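Local coordinates for hypothetical protein AF2331 (Archaeoglobus fulgidus, PDB 2FDO) that is of unknown function but pairs with a second copy of itself in an unusual interdigitated dimer with a new type of alpha + beta fold, at residues E68-E71 and M72-A76. Numbering follows the deposited sequence.
Sequences EIDE and MMKYA
K74 folds its side chain back to the last turn of the preceding helix, where its ammonium lies among the carbonyls of I69 and M72 and appears to tie the start of a strand to the helix end. The motif is a tight helix-to-strand connection, from helix 66-71 into strand 74-81, within the alpha + beta fold of AF2331. Carbonyls of a last helical turn lack the N-H donors of a next one, which is why a following side chain can serve them. The side chain leaves the strand with CB directed at the helix, and CG sits between the backbone N and the carbonyl carbon (chi1 50°). CD continues the extended course; bends at chi3 (81°) and chi4 (72°) then bring CE to 3.2 Å from I69 O and fold the ammonium into the turn. There NZ donates to M72 O at 2.8 Å, the donor lying somewhat out of the carbonyl plane. Its bond to I69 O is modelled at 2.4 Å, a length too short to be taken literally. A water adds a further link: NZ donates to it at 2.9 Å, and it donates in turn to D70 OD1 at 2.7 Å, joining opposite charges that do not meet directly. With an alanine here the ammonium is gone, and the D70 carboxylate, losing its water-bridged positive partner, and M72 O, losing this donor, would probably let the connection shift against the helix end. On the second subunit, F36 makes a cation-pi contact with K74, whose strand also joins an antiparallel ladder with that chain. The helix itself ends with M72 N donating to E68 O at 3.1 Å and, weakly, to I69 O. Beyond this bond the selenomethionine chain runs extended back along the helix, against F62 and A64: its SE lies 4.0 Å from I69 CA, and its terminal CE meets I69 CG1 at 4.2 Å.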
loop_
_atom_site.group_PDB
_atom_site.type_symbol
_atom_site.label_atom_id
_atom_site.label_comp_id
_atom_site.label_asym_id
_atom_site.label_seq_id
_atom_site.Cartn_x
_atom_site.Cartn_y
_atom_site.Cartn_z
ATOM N N GLU A 68 -10.794 -0.215 -14.224
ATOM C CA GLU A 68 -9.407 -0.116 -14.685
ATOM C C GLU A 68 -8.464 0.130 -13.504
ATOM O O GLU A 68 -7.467 -0.588 -13.365
ATOM C CB GLU A 68 -9.234 0.982 -15.749
ATOM C CG GLU A 68 -9.784 0.594 -17.112
ATOM C CD GLU A 68 -9.766 1.735 -18.124
ATOM O OE1 GLU A 68 -10.616 2.655 -18.029
ATOM O OE2 GLU A 68 -8.901 1.702 -19.022
ATOM N N ILE A 69 -8.765 1.117 -12.653
ATOM C CA ILE A 69 -7.902 1.341 -11.489
ATOM C C ILE A 69 -7.934 0.124 -10.545
ATOM O O ILE A 69 -6.920 -0.202 -9.921
ATOM C CB ILE A 69 -8.184 2.671 -10.747
ATOM C CG1 ILE A 69 -8.003 3.822 -11.711
ATOM C CG2 ILE A 69 -7.194 2.888 -9.615
ATOM C CD1 ILE A 69 -8.970 4.948 -11.503
ATOM N N ASP A 70 -9.079 -0.554 -10.477
ATOM C CA ASP A 70 -9.212 -1.785 -9.675
ATOM C C ASP A 70 -8.282 -2.859 -10.187
ATOM O O ASP A 70 -7.680 -3.578 -9.417
ATOM C CB ASP A 70 -10.646 -2.321 -9.691
ATOM C CG ASP A 70 -11.033 -3.051 -8.402
ATOM O OD1 ASP A 70 -10.179 -3.384 -7.548
ATOM O OD2 ASP A 70 -12.240 -3.287 -8.226
ATOM N N GLU A 71 -8.144 -2.908 -11.494
ATOM C CA GLU A 71 -7.398 -3.955 -12.174
ATOM C C GLU A 71 -5.895 -3.770 -12.051
ATOM O O GLU A 71 -5.128 -4.735 -12.143
ATOM C CB GLU A 71 -7.777 -3.967 -13.648
ATOM C CG GLU A 71 -8.018 -5.360 -14.168
ATOM C CD GLU A 71 -9.231 -6.015 -13.496
ATOM O OE1 GLU A 71 -9.186 -6.242 -12.251
ATOM O OE2 GLU A 71 -10.232 -6.290 -14.220
HETATM N N MSE A 72 -5.489 -2.517 -11.855
HETATM C CA MSE A 72 -4.101 -2.169 -11.665
HETATM C C MSE A 72 -3.463 -2.822 -10.450
HETATM O O MSE A 72 -4.064 -2.957 -9.412
HETATM C CB MSE A 72 -3.963 -0.674 -11.573
HETATM C CG MSE A 72 -4.142 -0.016 -12.891
HETATM SE SE MSE A 72 -4.150 1.916 -12.604
HETATM C CE MSE A 72 -4.989 2.545 -14.383
HETATM N N MSE A 73 -2.235 -3.257 -10.639
HETATM C CA MSE A 73 -1.384 -3.839 -9.611
HETATM C C MSE A 73 -1.097 -2.822 -8.486
HETATM O O MSE A 73 -0.492 -1.747 -8.725
HETATM C CB MSE A 73 -0.099 -4.233 -10.321
HETATM C CG MSE A 73 0.907 -5.017 -9.559
HETATM SE SE MSE A 73 1.762 -6.360 -10.853
HETATM C CE MSE A 73 -0.063 -7.517 -11.099
ATOM N N LYS A 74 -1.510 -3.177 -7.270
ATOM C CA LYS A 74 -1.333 -2.333 -6.108
ATOM C C LYS A 74 -1.059 -3.129 -4.856
ATOM O O LYS A 74 -1.512 -4.261 -4.762
ATOM C CB LYS A 74 -2.601 -1.457 -5.872
ATOM C CG LYS A 74 -3.953 -2.193 -5.872
ATOM C CD LYS A 74 -5.147 -1.223 -5.751
ATOM C CE LYS A 74 -5.482 -0.603 -7.125
ATOM N NZ LYS A 74 -6.122 -1.588 -8.094
ATOM N N TYR A 75 -0.373 -2.500 -3.886
ATOM C CA TYR A 75 0.090 -3.123 -2.659
ATOM C C TYR A 75 0.049 -2.092 -1.572
ATOM O O TYR A 75 0.293 -0.894 -1.827
ATOM C CB TYR A 75 1.561 -3.599 -2.743
ATOM C CG TYR A 75 1.778 -4.549 -3.842
ATOM C CD1 TYR A 75 2.153 -4.085 -5.108
ATOM C CD2 TYR A 75 1.547 -5.930 -3.653
ATOM C CE1 TYR A 75 2.280 -4.969 -6.187
ATOM C CE2 TYR A 75 1.704 -6.833 -4.703
ATOM C CZ TYR A 75 2.073 -6.341 -5.981
ATOM O OH TYR A 75 2.229 -7.205 -7.054
ATOM N N ALA A 76 -0.221 -2.566 -0.363
ATOM C CA ALA A 76 0.201 -1.869 0.852
ATOM C C ALA A 76 1.529 -2.407 1.376
ATOM O O ALA A 76 1.817 -3.651 1.414
ATOM C CB ALA A 76 -0.853 -1.992 1.956
HETATM O O HOH W 1 -7.872 -2.952 -6.216
#